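Cell wall surface anchor family protein (Streptococcus agalactiae serogroup V, PDB 3TW0) probably mediates adhesion to host cells as the tip pilin of a Group B Streptococcus pilus, through a metal-binding von Willebrand factor A fold. Local coordinates at residues R27-R33 with I325-D330; W91-K95 with V259-Y265; A181-N185 with F196-L200; Y107-T111 with I155-S160. The protein carries 2 engineered substitutions. All coordinates share one frame; numbering follows the deposited sequence.

Contact 1 of 4, residues R27-R33 with I325-D330; sequences RANNSQR and IGVNGD
R33, at the start of helix 33-48, grips the carbonyl oxygen of G326 side-on with two nitrogens. R33 NE is 2.9 Å from G326 O; the 2.5 Å between R33 NH2 and G326 O is improbably short and doubtful in detail. The oxygen sits nearly in the guanidinium plane; NH2 meets it almost head-on, whereas NE comes at an angle and tilted from the carbonyl plane. A side chain extended from CG to NE carries the guanidinium this far. R33 NH2 adds a weak bond of 3.0 Å to N328 OD1, with guanidinium and amide planes 85° apart. The amide is itself held, because N328 OD1 takes D330 N at 2.9 Å in an Asx turn. R27 and R33 lie beside the metal ion-dependent adhesion site of the von Willebrand factor A fold. There R33 NH1 bonds to the backbone oxygen of S22, a magnesium ligand, and makes a long, weak ion pair with D173. The salt bridge runs from R27 NH1 to D330 OD2 at 3.0 Å, the nitrogen coming from the syn side but 31° out of the carboxylate plane. R27 bends at chi2 (-73°) to get there. Van der Waals contacts complete it: A28 CB lies over one face of the R33 guanidinium, toward its rim, while I325 CG2 packs 3.7 Å from R33 CA.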
loop_
_atom_site.group_PDB
_atom_site.type_symbol
_atom_site.label_atom_id
_atom_site.label_comp_id
_atom_site.label_asym_id
_atom_site.label_seq_id
_atom_site.Cartn_x
_atom_site.Cartn_y
_atom_site.Cartn_z
ATOM N N ARG A 27 4.505 16.896 5.605
ATOM C CA ARG A 27 4.225 16.726 4.155
ATOM C C ARG A 27 3.140 17.651 3.636
ATOM O O ARG A 27 2.273 18.092 4.401
ATOM C CB ARG A 27 3.810 15.279 3.808
ATOM C CG ARG A 27 4.859 14.200 4.077
ATOM C CD ARG A 27 5.998 14.253 3.041
ATOM N NE ARG A 27 6.971 13.177 3.239
ATOM C CZ ARG A 27 7.043 12.078 2.491
ATOM N NH1 ARG A 27 6.209 11.887 1.464
ATOM N NH2 ARG A 27 7.969 11.177 2.755
ATOM N N ALA A 28 3.173 17.880 2.318
ATOM C CA ALA A 28 2.250 18.786 1.633
ATOM C C ALA A 28 2.131 20.105 2.377
ATOM O O ALA A 28 1.020 20.519 2.726
ATOM C CB ALA A 28 0.866 18.141 1.461
ATOM N N ASN A 29 3.281 20.727 2.660
ATOM C CA ASN A 29 3.319 22.058 3.266
ATOM C C ASN A 29 2.552 22.093 4.617
ATOM O O ASN A 29 1.604 22.876 4.813
ATOM C CB ASN A 29 2.818 23.080 2.219
ATOM C CG ASN A 29 2.529 24.441 2.803
ATOM O OD1 ASN A 29 3.436 25.175 3.203
ATOM N ND2 ASN A 29 1.246 24.799 2.839
ATOM N N ASN A 30 2.962 21.193 5.520
ATOM C CA ASN A 30 2.347 21.007 6.841
ATOM C C ASN A 30 0.834 20.799 6.865
ATOM O O ASN A 30 0.107 21.426 7.651
ATOM C CB ASN A 30 2.768 22.124 7.776
ATOM C CG ASN A 30 4.243 22.302 7.792
ATOM O OD1 ASN A 30 4.959 21.517 8.401
ATOM N ND2 ASN A 30 4.724 23.313 7.085
ATOM N N SER A 31 0.379 19.889 6.006
ATOM C CA SER A 31 -1.034 19.537 5.904
ATOM C C SER A 31 -1.531 18.756 7.126
ATOM O O SER A 31 -2.731 18.531 7.259
ATOM C CB SER A 31 -1.278 18.743 4.622
ATOM O OG SER A 31 -1.469 19.603 3.517
ATOM N N GLN A 32 -0.599 18.349 7.997
ATOM C CA GLN A 32 -0.868 17.597 9.246
ATOM C C GLN A 32 -1.721 16.354 9.024
ATOM O O GLN A 32 -2.681 16.080 9.753
ATOM C CB GLN A 32 -1.458 18.496 10.325
ATOM C CG GLN A 32 -0.532 19.642 10.758
ATOM C CD GLN A 32 -1.175 20.571 11.800
ATOM O OE1 GLN A 32 -0.621 20.784 12.869
ATOM N NE2 GLN A 32 -2.340 21.124 11.478
ATOM N N ARG A 33 -1.337 15.597 8.001
ATOM C CA ARG A 33 -2.084 14.422 7.591
ATOM C C ARG A 33 -2.322 13.441 8.740
ATOM O O ARG A 33 -3.464 13.126 9.049
ATOM C CB ARG A 33 -1.404 13.759 6.400
ATOM C CG ARG A 33 -1.721 14.425 5.077
ATOM C CD ARG A 33 -1.013 13.718 3.995
ATOM N NE ARG A 33 -1.317 14.294 2.701
ATOM C CZ ARG A 33 -0.463 14.360 1.685
ATOM N NH1 ARG A 33 0.771 13.892 1.827
ATOM N NH2 ARG A 33 -0.854 14.906 0.523
ATOM N N ILE A 325 -7.475 12.690 3.335
ATOM C CA ILE A 325 -6.812 13.701 4.145
ATOM C C ILE A 325 -5.697 14.405 3.386
ATOM O O ILE A 325 -4.751 13.765 2.938
ATOM C CB ILE A 325 -6.278 13.099 5.463
ATOM C CG1 ILE A 325 -7.441 12.498 6.268
ATOM C CG2 ILE A 325 -5.491 14.165 6.269
ATOM C CD1 ILE A 325 -7.414 12.830 7.694
ATOM N N GLY A 326 -5.811 15.725 3.271
ATOM C CA GLY A 326 -4.827 16.564 2.573
ATOM C C GLY A 326 -4.385 15.979 1.240
ATOM O O GLY A 326 -3.205 15.671 1.061
ATOM N N VAL A 327 -5.331 15.835 0.313
ATOM C CA VAL A 327 -5.154 14.994 -0.890
ATOM C C VAL A 327 -4.442 15.753 -2.011
ATOM O O VAL A 327 -4.979 16.747 -2.535
ATOM C CB VAL A 327 -6.545 14.470 -1.411
ATOM C CG1 VAL A 327 -6.407 13.590 -2.680
ATOM C CG2 VAL A 327 -7.291 13.703 -0.307
ATOM N N ASN A 328 -3.248 15.291 -2.386
ATOM C CA ASN A 328 -2.534 15.891 -3.528
ATOM C C ASN A 328 -1.834 14.900 -4.458
ATOM O O ASN A 328 -1.253 15.323 -5.438
ATOM C CB ASN A 328 -1.535 16.982 -3.068
ATOM C CG ASN A 328 -0.261 16.395 -2.444
ATOM O OD1 ASN A 328 -0.080 15.179 -2.405
ATOM N ND2 ASN A 328 0.606 17.259 -1.927
ATOM N N GLY A 329 -1.855 13.600 -4.146
ATOM C CA GLY A 329 -1.185 12.604 -5.002
ATOM C C GLY A 329 0.272 12.236 -4.708
ATOM O O GLY A 329 0.885 11.492 -5.486
ATOM N N ASP A 330 0.817 12.692 -3.573
ATOM C CA ASP A 330 2.203 12.351 -3.196
ATOM C C ASP A 330 2.336 10.875 -2.750
ATOM O O ASP A 330 1.575 10.430 -1.893
ATOM C CB ASP A 330 2.718 13.320 -2.113
ATOM C CG ASP A 330 4.220 13.125 -1.756
ATOM O OD1 ASP A 330 5.065 12.825 -2.639
ATOM O OD2 ASP A 330 4.573 13.311 -0.564
#

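Contact 2 of 4, residues W91-K95 with V259-Y265; sequences WDYHK and VMSNEGY
V259 opens the contact with a light touch, its CG1 lying 3.9 Å from the hydroxyl oxygen OH of Y93. One residue on, M260 bends at chi2 and chi3 and sets its sulfur over a face of the Y93 ring. M260 SD stands 3.9 Å from the ring centroid and 22° off the normal, nearest to Y93 CZ at 3.6 Å. E263, one turn further along the helix, and Y93 reach toward each other, and OE1 meets the phenol at the ring's edge: Y93 OH donates to the syn lone pair of E263 OE1 at 2.6 Å, with ring and carboxylate planes 69° apart. At G264 the helix ends, and M260 O accepts from both G264 N and, at 3.3 Å, Y265 N. This turn brings Y265 back toward Y93. The two rings lie obliquely, planes at 66°, with Y265 CE1 3.7 Å from Y93 CE1. Y265 OH sits at the edge of the Y93 ring but is hydrogen-bonded to A84 O, and K83 makes a cation-pi contact with Y265. Y250 of strand 249-251 also packs on Y93. Far from the metal site, a type I beta turn, D92 to K95, is joined by a Met-aromatic contact to a helix end closed by a Schellman motif.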
loop_
_atom_site.group_PDB
_atom_site.type_symbol
_atom_site.label_atom_id
_atom_site.label_comp_id
_atom_site.label_asym_id
_atom_site.label_seq_id
_atom_site.Cartn_x
_atom_site.Cartn_y
_atom_site.Cartn_z
ATOM N N TRP A 91 23.279 4.061 4.226
ATOM C CA TRP A 91 23.265 2.606 4.406
ATOM C C TRP A 91 24.406 1.966 3.642
ATOM O O TRP A 91 24.849 2.511 2.613
ATOM C CB TRP A 91 21.929 1.989 3.933
ATOM C CG TRP A 91 20.731 2.569 4.617
ATOM C CD1 TRP A 91 19.824 3.450 4.084
ATOM C CD2 TRP A 91 20.327 2.342 5.976
ATOM N NE1 TRP A 91 18.878 3.781 5.031
ATOM C CE2 TRP A 91 19.171 3.129 6.204
ATOM C CE3 TRP A 91 20.834 1.560 7.023
ATOM C CZ2 TRP A 91 18.503 3.140 7.428
ATOM C CZ3 TRP A 91 20.165 1.569 8.258
ATOM C CH2 TRP A 91 19.002 2.353 8.438
ATOM N N ASP A 92 24.874 0.820 4.139
ATOM C CA ASP A 92 25.818 -0.016 3.409
ATOM C C ASP A 92 25.137 -0.537 2.142
ATOM O O ASP A 92 23.922 -0.761 2.138
ATOM C CB ASP A 92 26.280 -1.197 4.266
ATOM C CG ASP A 92 27.244 -2.116 3.518
ATOM O OD1 ASP A 92 28.301 -1.630 3.036
ATOM O OD2 ASP A 92 26.937 -3.322 3.400
ATOM N N TYR A 93 25.899 -0.742 1.073
ATOM C CA TYR A 93 25.270 -1.131 -0.200
ATOM C C TYR A 93 24.607 -2.518 -0.208
ATOM O O TYR A 93 23.775 -2.801 -1.086
ATOM C CB TYR A 93 26.247 -0.984 -1.368
ATOM C CG TYR A 93 27.260 -2.100 -1.512
ATOM C CD1 TYR A 93 26.989 -3.234 -2.298
ATOM C CD2 TYR A 93 28.501 -2.017 -0.883
ATOM C CE1 TYR A 93 27.937 -4.267 -2.429
ATOM C CE2 TYR A 93 29.458 -3.034 -1.017
ATOM C CZ TYR A 93 29.171 -4.146 -1.785
ATOM O OH TYR A 93 30.125 -5.133 -1.901
ATOM N N HIS A 94 25.009 -3.384 0.727
ATOM C CA HIS A 94 24.377 -4.711 0.929
ATOM C C HIS A 94 22.968 -4.648 1.556
ATOM O O HIS A 94 22.243 -5.646 1.581
ATOM C CB HIS A 94 25.246 -5.585 1.839
ATOM C CG HIS A 94 26.634 -5.806 1.324
ATOM N ND1 HIS A 94 26.924 -6.736 0.347
ATOM C CD2 HIS A 94 27.810 -5.215 1.645
ATOM C CE1 HIS A 94 28.220 -6.702 0.085
ATOM N NE2 HIS A 94 28.781 -5.793 0.865
ATOM N N LYS A 95 22.607 -3.496 2.095
ATOM C CA LYS A 95 21.359 -3.325 2.833
ATOM C C LYS A 95 20.132 -3.240 1.902
ATOM O O LYS A 95 19.509 -2.185 1.748
ATOM C CB LYS A 95 21.466 -2.106 3.762
ATOM C CG LYS A 95 20.623 -2.165 5.034
ATOM C CD LYS A 95 20.591 -3.562 5.641
ATOM C CE LYS A 95 19.676 -3.598 6.850
ATOM N NZ LYS A 95 19.609 -4.977 7.381
ATOM N N VAL A 259 35.843 -6.818 -4.494
ATOM C CA VAL A 259 34.752 -7.472 -3.761
ATOM C C VAL A 259 33.444 -7.411 -4.572
ATOM O O VAL A 259 32.693 -8.383 -4.641
ATOM C CB VAL A 259 34.595 -6.852 -2.342
ATOM C CG1 VAL A 259 33.310 -7.295 -1.667
ATOM C CG2 VAL A 259 35.800 -7.218 -1.462
ATOM N N MET A 260 33.207 -6.275 -5.214
ATOM C CA MET A 260 32.009 -6.086 -6.022
ATOM C C MET A 260 32.049 -6.984 -7.254
ATOM O O MET A 260 31.030 -7.592 -7.594
ATOM C CB MET A 260 31.817 -4.609 -6.404
ATOM C CG MET A 260 31.780 -3.645 -5.209
ATOM S SD MET A 260 30.258 -2.711 -4.903
ATOM C CE MET A 260 30.442 -1.441 -6.102
ATOM N N SER A 261 33.219 -7.072 -7.904
ATOM C CA SER A 261 33.422 -7.959 -9.072
ATOM C C SER A 261 33.173 -9.415 -8.690
ATOM O O SER A 261 32.403 -10.113 -9.350
ATOM C CB SER A 261 34.839 -7.819 -9.670
ATOM O OG SER A 261 35.121 -6.481 -10.046
ATOM N N ASN A 262 33.855 -9.838 -7.623
ATOM C CA ASN A 262 33.688 -11.136 -6.955
ATOM C C ASN A 262 32.200 -11.448 -6.722
ATOM O O ASN A 262 31.704 -12.530 -7.091
ATOM C CB ASN A 262 34.465 -11.082 -5.623
ATOM C CG ASN A 262 34.656 -12.445 -4.961
ATOM O OD1 ASN A 262 33.809 -13.349 -5.044
ATOM N ND2 ASN A 262 35.776 -12.577 -4.250
ATOM N N GLU A 263 31.493 -10.479 -6.135
ATOM C CA GLU A 263 30.036 -10.575 -5.904
ATOM C C GLU A 263 29.173 -10.678 -7.172
ATOM O O GLU A 263 28.073 -11.227 -7.117
ATOM C CB GLU A 263 29.558 -9.417 -5.028
ATOM C CG GLU A 263 29.713 -9.688 -3.540
ATOM C CD GLU A 263 29.708 -8.427 -2.701
ATOM O OE1 GLU A 263 29.725 -7.306 -3.276
ATOM O OE2 GLU A 263 29.693 -8.561 -1.457
ATOM N N GLY A 264 29.653 -10.141 -8.297
ATOM C CA GLY A 264 28.985 -10.357 -9.594
ATOM C C GLY A 264 28.251 -9.162 -10.197
ATOM O O GLY A 264 27.484 -9.308 -11.145
ATOM N N TYR A 265 28.487 -7.970 -9.656
ATOM C CA TYR A 265 27.896 -6.775 -10.219
ATOM C C TYR A 265 28.435 -6.470 -11.603
ATOM O O TYR A 265 29.609 -6.743 -11.895
ATOM C CB TYR A 265 28.152 -5.591 -9.316
ATOM C CG TYR A 265 27.375 -5.617 -8.023
ATOM C CD1 TYR A 265 27.959 -6.049 -6.837
ATOM C CD2 TYR A 265 26.053 -5.203 -7.989
ATOM C CE1 TYR A 265 27.235 -6.041 -5.630
ATOM C CE2 TYR A 265 25.327 -5.198 -6.804
ATOM C CZ TYR A 265 25.914 -5.606 -5.642
ATOM O OH TYR A 265 25.165 -5.585 -4.493
#

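Contact 3 of 4, residues A181-N185 with F196-L200; sequences AINFN and FNSFL
F199 projects from helix 192-201 into the loop that precedes it, where N183 forms the centre of an inverse gamma turn closed by F184 N to I182 O at 2.9 Å. The chain thus folds back on itself around an aromatic cluster, with no hydrogen bond between the two segments. The CE2 and CZ atoms of F199 do most of the touching. F199 CE2 packs 3.6 Å from I182 CG2, and F199 CZ approaches N183 O, the carbonyl of the turn residue being met obliquely at 3.5 Å. F199 CE2 also stands over a face of F184, the same face on which I182 CG2 rests, so the two atoms share that side of the ring. The F184 and F199 rings are oblique to each other, planes inclined at 59° and centroids 5.9 Å apart. F196, one turn earlier on the helix, meets the rim of F184 instead. F196 CB faces F184 CE1 at 4.0 Å; CG anti to the backbone N (chi1 -179°) carries the F196 ring past F184 toward I182. Outside the pair, K296 makes a cation-pi contact with F196, L307 of helix 302-312 packs on both F196 and I182, and the Y192 ring meets F184. I182 CD1 lies near the plane of the F196 ring, 4.2 Å from F196 CE1.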
loop_
_atom_site.group_PDB
_atom_site.type_symbol
_atom_site.label_atom_id
_atom_site.label_comp_id
_atom_site.label_asym_id
_atom_site.label_seq_id
_atom_site.Cartn_x
_atom_site.Cartn_y
_atom_site.Cartn_z
ATOM N N ALA A 181 1.154 -8.637 -6.739
ATOM C CA ALA A 181 1.214 -8.962 -8.157
ATOM C C ALA A 181 0.016 -9.765 -8.666
ATOM O O ALA A 181 -0.384 -10.761 -8.036
ATOM C CB ALA A 181 2.476 -9.765 -8.476
ATOM N N ILE A 182 -0.459 -9.396 -9.870
ATOM C CA ILE A 182 -1.427 -10.190 -10.629
ATOM C C ILE A 182 -0.674 -11.373 -11.251
ATOM O O ILE A 182 0.396 -11.195 -11.850
ATOM C CB ILE A 182 -2.119 -9.334 -11.695
ATOM C CG1 ILE A 182 -2.980 -8.265 -11.020
ATOM C CG2 ILE A 182 -2.978 -10.215 -12.633
ATOM C CD1 ILE A 182 -3.467 -7.097 -11.948
ATOM N N ASN A 183 -1.191 -12.589 -11.065
ATOM C CA ASN A 183 -0.451 -13.793 -11.495
ATOM C C ASN A 183 -0.538 -14.121 -12.977
ATOM O O ASN A 183 -1.041 -15.176 -13.347
ATOM C CB ASN A 183 -0.857 -15.026 -10.656
ATOM C CG ASN A 183 0.188 -16.150 -10.689
ATOM O OD1 ASN A 183 1.330 -15.970 -11.145
ATOM N ND2 ASN A 183 -0.200 -17.311 -10.187
ATOM N N PHE A 184 -0.011 -13.244 -13.818
ATOM C CA PHE A 184 0.148 -13.535 -15.232
ATOM C C PHE A 184 1.063 -14.752 -15.505
ATOM O O PHE A 184 2.024 -15.050 -14.741
ATOM C CB PHE A 184 0.702 -12.319 -15.973
ATOM C CG PHE A 184 -0.235 -11.145 -16.021
ATOM C CD1 PHE A 184 -1.301 -11.117 -16.920
ATOM C CD2 PHE A 184 -0.041 -10.054 -15.171
ATOM C CE1 PHE A 184 -2.182 -10.011 -16.978
ATOM C CE2 PHE A 184 -0.891 -8.952 -15.231
ATOM C CZ PHE A 184 -1.984 -8.940 -16.143
ATOM N N ASN A 185 0.778 -15.454 -16.596
ATOM C CA ASN A 185 1.524 -16.650 -16.919
ATOM C C ASN A 185 2.381 -16.404 -18.162
ATOM O O ASN A 185 1.856 -16.276 -19.271
ATOM C CB ASN A 185 0.579 -17.843 -17.089
ATOM C CG ASN A 185 1.328 -19.146 -17.344
ATOM O OD1 ASN A 185 2.509 -19.141 -17.720
ATOM N ND2 ASN A 185 0.637 -20.268 -17.167
ATOM N N PHE A 196 -5.733 -11.499 -18.625
ATOM C CA PHE A 196 -6.332 -10.529 -17.682
ATOM C C PHE A 196 -7.850 -10.644 -17.734
ATOM O O PHE A 196 -8.528 -10.845 -16.705
ATOM C CB PHE A 196 -5.877 -9.122 -18.082
ATOM C CG PHE A 196 -6.383 -8.017 -17.185
ATOM C CD1 PHE A 196 -5.754 -7.736 -15.969
ATOM C CD2 PHE A 196 -7.458 -7.197 -17.598
ATOM C CE1 PHE A 196 -6.202 -6.684 -15.169
ATOM C CE2 PHE A 196 -7.909 -6.173 -16.800
ATOM C CZ PHE A 196 -7.295 -5.911 -15.574
ATOM N N ASN A 197 -8.373 -10.543 -18.951
ATOM C CA ASN A 197 -9.797 -10.806 -19.226
ATOM C C ASN A 197 -10.344 -12.096 -18.628
ATOM O O ASN A 197 -11.461 -12.078 -18.111
ATOM C CB ASN A 197 -10.064 -10.774 -20.735
ATOM C CG ASN A 197 -9.861 -9.395 -21.323
ATOM O OD1 ASN A 197 -9.713 -8.425 -20.587
ATOM N ND2 ASN A 197 -9.887 -9.297 -22.659
ATOM N N SER A 198 -9.586 -13.202 -18.667
ATOM C CA SER A 198 -10.052 -14.431 -18.002
ATOM C C SER A 198 -10.096 -14.301 -16.479
ATOM O O SER A 198 -10.948 -14.935 -15.831
ATOM C CB SER A 198 -9.236 -15.672 -18.384
ATOM O OG SER A 198 -9.179 -15.800 -19.797
ATOM N N PHE A 199 -9.190 -13.519 -15.891
ATOM C CA PHE A 199 -9.266 -13.256 -14.445
ATOM C C PHE A 199 -10.575 -12.492 -14.143
ATOM O O PHE A 199 -11.299 -12.838 -13.229
ATOM C CB PHE A 199 -8.061 -12.447 -13.917
ATOM C CG PHE A 199 -6.697 -13.082 -14.188
ATOM C CD1 PHE A 199 -6.512 -14.472 -14.135
ATOM C CD2 PHE A 199 -5.587 -12.265 -14.461
ATOM C CE1 PHE A 199 -5.261 -15.050 -14.396
ATOM C CE2 PHE A 199 -4.343 -12.829 -14.719
ATOM C CZ PHE A 199 -4.185 -14.246 -14.690
ATOM N N LEU A 200 -10.862 -11.454 -14.932
ATOM C CA LEU A 200 -12.065 -10.652 -14.756
ATOM C C LEU A 200 -13.333 -11.503 -14.904
ATOM O O LEU A 200 -14.324 -11.239 -14.229
ATOM C CB LEU A 200 -12.116 -9.526 -15.789
ATOM C CG LEU A 200 -11.026 -8.431 -15.896
ATOM C CD1 LEU A 200 -11.314 -7.531 -17.086
ATOM C CD2 LEU A 200 -10.900 -7.565 -14.606
#

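Contact 4 of 4, residues Y107-T111 with I155-S160; sequences YLNLT and ILETQS
L110 and I155 form the apolar centre, with L110 CG 3.9 Å from I155 CG2. In the von Willebrand factor A fold they join the end of helix 145-159 to the two short strands 107-108 and 110-111, which turn a corner at N109 and lie against edge strand 55-61. Backbone bonds from Y107 to L58 and from T111 to V56 tie them to it, running antiparallel. L156 adds a looser contact to L110, L156 CD2 lying 4.4 Å from L110 CD1. L108 CD2 touches I155 CD1 at 4.1 Å, the side chains crossing at about a right angle. V59 of strand 55-61 also packs on L108 and I155, and V14 of strand 11-18 on I155 and L156. Further out, Q159 spans the corner at N109 with its amide. Q159 NE2 donates to L108 O at 3.1 Å, and L110 N donates to Q159 OE1 at 2.9 Å. Both bonds are nearly straight and lie in the plane of the accepting carbonyl. An extended chain beyond CG presents both ends of the amide to the backbone, much as a second strand would. At the outer rim a water donates to Q159 OE1 at 2.8 Å and to L110 O at 2.9 Å.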
loop_
_atom_site.group_PDB
_atom_site.type_symbol
_atom_site.label_atom_id
_atom_site.label_comp_id
_atom_site.label_asym_id
_atom_site.label_seq_id
_atom_site.Cartn_x
_atom_site.Cartn_y
_atom_site.Cartn_z
ATOM N N TYR A 107 -5.665 -2.599 16.742
ATOM C CA TYR A 107 -6.495 -3.449 17.589
ATOM C C TYR A 107 -7.321 -4.384 16.709
ATOM O O TYR A 107 -8.311 -3.974 16.113
ATOM C CB TYR A 107 -7.388 -2.642 18.527
ATOM C CG TYR A 107 -7.750 -3.438 19.744
ATOM C CD1 TYR A 107 -6.968 -3.351 20.900
ATOM C CD2 TYR A 107 -8.826 -4.324 19.737
ATOM C CE1 TYR A 107 -7.256 -4.091 22.010
ATOM C CE2 TYR A 107 -9.122 -5.094 20.865
ATOM C CZ TYR A 107 -8.316 -4.955 21.996
ATOM O OH TYR A 107 -8.568 -5.677 23.135
ATOM N N LEU A 108 -6.912 -5.649 16.667
ATOM C CA LEU A 108 -7.293 -6.555 15.583
ATOM C C LEU A 108 -8.502 -7.442 15.894
ATOM O O LEU A 108 -8.905 -8.253 15.062
ATOM C CB LEU A 108 -6.083 -7.393 15.144
ATOM C CG LEU A 108 -4.890 -6.600 14.570
ATOM C CD1 LEU A 108 -3.616 -7.476 14.390
ATOM C CD2 LEU A 108 -5.296 -5.983 13.231
ATOM N N ASN A 109 -9.065 -7.271 17.087
ATOM C CA ASN A 109 -10.306 -7.931 17.487
ATOM C C ASN A 109 -11.476 -6.958 17.637
ATOM O O ASN A 109 -11.389 -5.934 18.330
ATOM C CB ASN A 109 -10.100 -8.693 18.775
ATOM C CG ASN A 109 -8.925 -9.613 18.697
ATOM O OD1 ASN A 109 -8.028 -9.548 19.541
ATOM N ND2 ASN A 109 -8.900 -10.477 17.674
ATOM N N LEU A 110 -12.570 -7.255 16.954
ATOM C CA LEU A 110 -13.737 -6.398 17.054
ATOM C C LEU A 110 -14.109 -6.391 18.519
ATOM O O LEU A 110 -14.125 -7.463 19.151
ATOM C CB LEU A 110 -14.888 -6.946 16.232
ATOM C CG LEU A 110 -14.727 -6.746 14.728
ATOM C CD1 LEU A 110 -15.766 -7.627 13.984
ATOM C CD2 LEU A 110 -14.878 -5.240 14.398
ATOM N N THR A 111 -14.370 -5.205 19.072
ATOM C CA THR A 111 -14.727 -5.143 20.477
ATOM C C THR A 111 -15.767 -4.070 20.811
ATOM O O THR A 111 -15.832 -3.040 20.130
ATOM C CB THR A 111 -13.465 -5.033 21.368
ATOM O OG1 THR A 111 -13.827 -5.240 22.755
ATOM C CG2 THR A 111 -12.742 -3.663 21.146
ATOM N N ILE A 155 -10.747 -9.828 9.242
ATOM C CA ILE A 155 -11.381 -9.529 10.526
ATOM C C ILE A 155 -12.922 -9.667 10.466
ATOM O O ILE A 155 -13.515 -10.373 11.277
ATOM C CB ILE A 155 -10.974 -8.116 11.022
ATOM C CG1 ILE A 155 -9.543 -8.115 11.587
ATOM C CG2 ILE A 155 -11.918 -7.582 12.109
ATOM C CD1 ILE A 155 -9.047 -6.735 11.818
ATOM N N LEU A 156 -13.553 -8.991 9.513
ATOM C CA LEU A 156 -15.013 -9.054 9.368
ATOM C C LEU A 156 -15.524 -10.475 9.032
ATOM O O LEU A 156 -16.467 -10.962 9.647
ATOM C CB LEU A 156 -15.473 -8.042 8.325
ATOM C CG LEU A 156 -15.422 -6.594 8.835
ATOM C CD1 LEU A 156 -15.471 -5.609 7.698
ATOM C CD2 LEU A 156 -16.547 -6.325 9.854
ATOM N N GLU A 157 -14.885 -11.134 8.073
ATOM C CA GLU A 157 -15.286 -12.465 7.658
ATOM C C GLU A 157 -15.026 -13.518 8.718
ATOM O O GLU A 157 -15.752 -14.502 8.803
ATOM C CB GLU A 157 -14.585 -12.861 6.364
ATOM C CG GLU A 157 -14.852 -11.895 5.242
ATOM C CD GLU A 157 -14.769 -12.560 3.884
ATOM O OE1 GLU A 157 -13.657 -12.992 3.495
ATOM O OE2 GLU A 157 -15.840 -12.656 3.221
ATOM N N THR A 158 -13.994 -13.299 9.521
ATOM C CA THR A 158 -13.603 -14.205 10.604
ATOM C C THR A 158 -14.443 -13.992 11.854
ATOM O O THR A 158 -14.771 -14.948 12.533
ATOM C CB THR A 158 -12.128 -13.958 11.029
ATOM O OG1 THR A 158 -11.313 -13.840 9.861
ATOM C CG2 THR A 158 -11.611 -15.121 11.837
ATOM N N GLN A 159 -14.762 -12.737 12.160
ATOM C CA GLN A 159 -15.257 -12.377 13.491
ATOM C C GLN A 159 -16.673 -11.782 13.534
ATOM O O GLN A 159 -17.251 -11.660 14.607
ATOM C CB GLN A 159 -14.300 -11.387 14.170
ATOM C CG GLN A 159 -12.864 -11.834 14.339
ATOM C CD GLN A 159 -11.999 -10.700 14.889
ATOM O OE1 GLN A 159 -12.494 -9.777 15.556
ATOM N NE2 GLN A 159 -10.709 -10.751 14.591
ATOM N N SER A 160 -17.192 -11.350 12.389
ATOM C CA SER A 160 -18.584 -10.961 12.294
ATOM C C SER A 160 -19.428 -12.097 11.657
ATOM O O SER A 160 -19.074 -13.290 11.752
ATOM C CB SER A 160 -18.709 -9.653 11.513
ATOM O OG SER A 160 -19.981 -9.066 11.649
HETATM O O HOH W 1 -13.585 -10.167 18.142
#

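How the contacts relate
From the N terminus, the chain leaves strand 11-18 and enters contact 1 at 27-33, a loop that closes at 325-330 and encloses the other three. Contact 2 opens next at 91-95 and closes at 259-265, nesting contacts 3 and 4 within it. These two follow in series: contact 4 closes at 155-160 before contact 3 opens at 181-185. No contacts cross or touch. Contact 1 joins the start of helix 33-48 to the loop after strand 319-324, near the metal site, and contact 4 a helix to the parallel sheet's edge. Contact 2 ties the loop before strand 97-101 to helix 257-263, beside the antiparallel sheet; contact 3 folds the loop after strand 165-172 onto helix 192-201.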